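Local structure of thiosulfate sulfurtransferase/rhodanese-like domain-containing protein 1 (Homo sapiens, 6BEV) at residues R42-R47 / E93-F98. The protein transfers sulfur from thiosulfate to glutathione, producing S-sulfanylglutathione, a central intermediate of hydrogen sulfide metabolism. Residues are numbered along the deposited sequence; the frame is centred on the assembly and turned at random.
Sequences RLFDVR and EHLVFF
Phe98 lays one face of its ring against Asp45 in a CH-pi contact, with Asp45 CA 3.9 Å from the ring centroid. Phe98 CG sits between its own backbone N and carbonyl carbon (chi1 68°), which swings the ring across to the neighbouring strand. Phe98 CZ touches Asp45 CB at 3.5 Å, and the carboxylate is turned 41° from the ring plane. Leu43 CD2 meets the same ring and Val96 CG1. On the other sheet face, the side chains of Phe44 and Phe97 lie side by side, Phe44 CB 3.5 Å from Phe97 CD2. Their rings are nearly parallel (19°) but offset, with little overlap. Val46 CG1 packs at the edge of the Phe97 ring. Five backbone hydrogen bonds join these parallel central strands of the rhodanese domain. Asp45 OD1 accepts from Arg47 N, closing an Asx turn, and from Arg47 NE. Arg47 NH2 lies 2.8 Å from Asp45 OD2, completing a side-on salt bridge. Thr56 OG1 also hydrogen-bonds Asp45 OD2, and Arg47 NH2 bonds Gly55 O. With an alanine here, the Arg47 guanidinium would probably lose its charged mate and be freer to turn, keeping just the Gly55 bond of those described. Arg47 touches the persulfide-forming Cys99, so this buried ion pair probably fixes a positive group beside the active site.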
ATOM      1  N   ARG A  42       5.352   5.133   0.602  1.00 12.13           N
ATOM      2  CA  ARG A  42       4.674   4.511   1.725  1.00 12.25           C
ATOM      3  C   ARG A  42       4.040   3.230   1.223  1.00 12.54           C
ATOM      4  O   ARG A  42       3.490   3.208   0.125  1.00 16.18           O
ATOM      5  CB  ARG A  42       3.569   5.412   2.254  1.00 15.15           C
ATOM      6  CG  ARG A  42       3.997   6.453   3.235  1.00 17.89           C
ATOM      7  CD  ARG A  42       2.757   7.093   3.845  1.00 19.42           C
ATOM      8  NE  ARG A  42       2.119   6.337   4.933  1.00 19.12           N
ATOM      9  CZ  ARG A  42       1.068   6.785   5.636  1.00 17.27           C
ATOM     10  NH1 ARG A  42       0.520   7.954   5.351  1.00 15.99           N
ATOM     11  NH2 ARG A  42       0.543   6.069   6.621  1.00 17.82           N
ATOM     12  N   LEU A  43       4.114   2.181   2.025  1.00 12.23           N
ATOM     13  CA  LEU A  43       3.638   0.862   1.651  1.00 13.06           C
ATOM     14  C   LEU A  43       2.369   0.528   2.415  1.00 10.74           C
ATOM     15  O   LEU A  43       2.301   0.718   3.634  1.00 12.02           O
ATOM     16  CB  LEU A  43       4.684  -0.198   2.010  1.00 12.98           C
ATOM     17  CG  LEU A  43       5.909  -0.293   1.111  1.00 15.26           C
ATOM     18  CD1 LEU A  43       7.029  -1.060   1.812  1.00 17.78           C
ATOM     19  CD2 LEU A  43       5.528  -0.960  -0.180  1.00 18.94           C
ATOM     20  N   PHE A  44       1.416  -0.080   1.714  1.00 10.66           N
ATOM     21  CA  PHE A  44       0.156  -0.552   2.289  1.00 10.59           C
ATOM     22  C   PHE A  44      -0.061  -1.996   1.852  1.00 10.36           C
ATOM     23  O   PHE A  44      -0.258  -2.261   0.661  1.00 10.93           O
ATOM     24  CB  PHE A  44      -1.013   0.315   1.832  1.00 10.06           C
ATOM     25  CG  PHE A  44      -0.851   1.763   2.181  1.00 10.51           C
ATOM     26  CD1 PHE A  44      -1.318   2.254   3.382  1.00 12.44           C
ATOM     27  CD2 PHE A  44      -0.217   2.636   1.322  1.00 11.17           C
ATOM     28  CE1 PHE A  44      -1.144   3.591   3.717  1.00 13.95           C
ATOM     29  CE2 PHE A  44      -0.029   3.962   1.656  1.00 12.25           C
ATOM     30  CZ  PHE A  44      -0.511   4.442   2.844  1.00 13.73           C
ATOM     31  N   ASP A  45      -0.033  -2.912   2.821  1.00 10.42           N
ATOM     32  CA  ASP A  45      -0.327  -4.328   2.606  1.00 10.44           C
ATOM     33  C   ASP A  45      -1.840  -4.470   2.716  1.00 10.13           C
ATOM     34  O   ASP A  45      -2.411  -4.232   3.786  1.00 10.48           O
ATOM     35  CB  ASP A  45       0.377  -5.144   3.691  1.00 10.79           C
ATOM     36  CG  ASP A  45       0.282  -6.654   3.477  1.00 11.28           C
ATOM     37  OD1 ASP A  45      -0.674  -7.137   2.840  1.00 12.01           O
ATOM     38  OD2 ASP A  45       1.179  -7.353   3.984  1.00 12.34           O
ATOM     39  N   VAL A  46      -2.498  -4.797   1.604  1.00 10.12           N
ATOM     40  CA  VAL A  46      -3.956  -4.852   1.574  1.00 10.25           C
ATOM     41  C   VAL A  46      -4.488  -6.271   1.730  1.00 10.91           C
ATOM     42  O   VAL A  46      -5.674  -6.519   1.482  1.00 11.31           O
ATOM     43  CB  VAL A  46      -4.539  -4.131   0.351  1.00 10.88           C
ATOM     44  CG1 VAL A  46      -4.070  -2.689   0.330  1.00 11.73           C
ATOM     45  CG2 VAL A  46      -4.205  -4.851  -0.946  1.00 11.46           C
ATOM     46  N   ARG A  47      -3.639  -7.207   2.152  1.00 11.14           N
ATOM     47  CA  ARG A  47      -4.104  -8.534   2.507  1.00 11.56           C
ATOM     48  C   ARG A  47      -4.835  -8.495   3.852  1.00 12.09           C
ATOM     49  O   ARG A  47      -4.918  -7.466   4.520  1.00 12.01           O
ATOM     50  CB  ARG A  47      -2.915  -9.480   2.566  1.00 11.66           C
ATOM     51  CG  ARG A  47      -2.196  -9.612   1.227  1.00 12.25           C
ATOM     52  CD  ARG A  47      -1.011 -10.536   1.316  1.00 12.80           C
ATOM     53  NE  ARG A  47      -0.033  -9.994   2.245  1.00 12.14           N
ATOM     54  CZ  ARG A  47       0.859 -10.704   2.911  1.00 12.49           C
ATOM     55  NH1 ARG A  47       0.963 -12.022   2.726  1.00 12.94           N
ATOM     56  NH2 ARG A  47       1.665 -10.077   3.745  1.00 13.29           N
ATOM     57  N   GLU A  93       2.634  11.369  -2.972  1.00 13.93           N
ATOM     58  CA  GLU A  93       3.109  10.544  -4.061  1.00 14.47           C
ATOM     59  C   GLU A  93       3.543   9.168  -3.561  1.00 12.64           C
ATOM     60  O   GLU A  93       3.863   8.979  -2.387  1.00 14.84           O
ATOM     61  CB  GLU A  93       4.274  11.249  -4.743  1.00 16.68           C
ATOM     62  CG  GLU A  93       3.878  12.558  -5.388  1.00 20.26           C
ATOM     63  CD  GLU A  93       5.067  13.268  -5.976  1.00 24.33           C
ATOM     64  OE1 GLU A  93       5.768  13.978  -5.222  1.00 26.38           O
ATOM     65  OE2 GLU A  93       5.322  13.089  -7.184  1.00 27.07           O
ATOM     66  N   HIS A  94       3.497   8.198  -4.463  1.00 12.80           N
ATOM     67  CA  HIS A  94       4.017   6.868  -4.224  1.00 12.13           C
ATOM     68  C   HIS A  94       3.399   6.228  -2.989  1.00 11.83           C
ATOM     69  O   HIS A  94       4.094   5.714  -2.097  1.00 12.59           O
ATOM     70  CB  HIS A  94       5.532   6.876  -4.158  1.00 12.63           C
ATOM     71  CG  HIS A  94       6.167   7.604  -5.286  1.00 12.58           C
ATOM     72  ND1 HIS A  94       6.064   7.189  -6.596  1.00 13.87           N
ATOM     73  CD2 HIS A  94       6.917   8.729  -5.296  1.00 13.05           C
ATOM     74  CE1 HIS A  94       6.735   8.027  -7.363  1.00 14.01           C
ATOM     75  NE2 HIS A  94       7.261   8.968  -6.600  1.00 14.63           N
ATOM     76  N   LEU A  95       2.066   6.228  -2.972  1.00 11.00           N
ATOM     77  CA  LEU A  95       1.298   5.420  -2.030  1.00 10.48           C
ATOM     78  C   LEU A  95       1.169   4.043  -2.681  1.00 10.38           C
ATOM     79  O   LEU A  95       0.397   3.860  -3.622  1.00 11.23           O
ATOM     80  CB  LEU A  95      -0.064   6.048  -1.762  1.00 10.59           C
ATOM     81  CG  LEU A  95      -0.051   7.482  -1.210  1.00 10.61           C
ATOM     82  CD1 LEU A  95      -1.472   7.974  -1.060  1.00 11.16           C
ATOM     83  CD2 LEU A  95       0.691   7.584   0.108  1.00 11.37           C
ATOM     84  N   VAL A  96       1.970   3.087  -2.225  1.00  9.83           N
ATOM     85  CA  VAL A  96       2.140   1.812  -2.911  1.00  9.87           C
ATOM     86  C   VAL A  96       1.345   0.731  -2.190  1.00 10.16           C
ATOM     87  O   VAL A  96       1.611   0.416  -1.025  1.00 11.27           O
ATOM     88  CB  VAL A  96       3.625   1.438  -3.014  1.00 10.21           C
ATOM     89  CG1 VAL A  96       3.772   0.073  -3.654  1.00 10.87           C
ATOM     90  CG2 VAL A  96       4.380   2.495  -3.803  1.00 10.54           C
ATOM     91  N   PHE A  97       0.392   0.139  -2.905  1.00 10.19           N
ATOM     92  CA  PHE A  97      -0.458  -0.926  -2.394  1.00  9.99           C
ATOM     93  C   PHE A  97       0.011  -2.263  -2.950  1.00 10.06           C
ATOM     94  O   PHE A  97       0.489  -2.343  -4.091  1.00 11.00           O
ATOM     95  CB  PHE A  97      -1.918  -0.655  -2.804  1.00 10.50           C
ATOM     96  CG  PHE A  97      -2.444   0.634  -2.244  1.00 10.40           C
ATOM     97  CD1 PHE A  97      -2.258   1.842  -2.904  1.00 11.07           C
ATOM     98  CD2 PHE A  97      -3.091   0.649  -1.011  1.00 11.13           C
ATOM     99  CE1 PHE A  97      -2.707   3.022  -2.341  1.00 11.67           C
ATOM    100  CE2 PHE A  97      -3.534   1.830  -0.457  1.00 11.76           C
ATOM    101  CZ  PHE A  97      -3.343   3.005  -1.123  1.00 11.33           C
ATOM    102  N   PHE A  98      -0.153  -3.326  -2.153  1.00 10.50           N
ATOM    103  CA  PHE A  98       0.214  -4.648  -2.644  1.00 10.81           C
ATOM    104  C   PHE A  98      -0.538  -5.737  -1.888  1.00 10.69           C
ATOM    105  O   PHE A  98      -0.888  -5.585  -0.718  1.00 11.59           O
ATOM    106  CB  PHE A  98       1.732  -4.897  -2.521  1.00 10.37           C
ATOM    107  CG  PHE A  98       2.222  -5.007  -1.103  1.00 10.57           C
ATOM    108  CD1 PHE A  98       2.350  -6.237  -0.456  1.00 11.69           C
ATOM    109  CD2 PHE A  98       2.550  -3.868  -0.394  1.00 11.07           C
ATOM    110  CE1 PHE A  98       2.774  -6.295   0.872  1.00 12.15           C
ATOM    111  CE2 PHE A  98       2.981  -3.934   0.933  1.00 11.60           C
ATOM    112  CZ  PHE A  98       3.097  -5.143   1.560  1.00 12.66           C
TER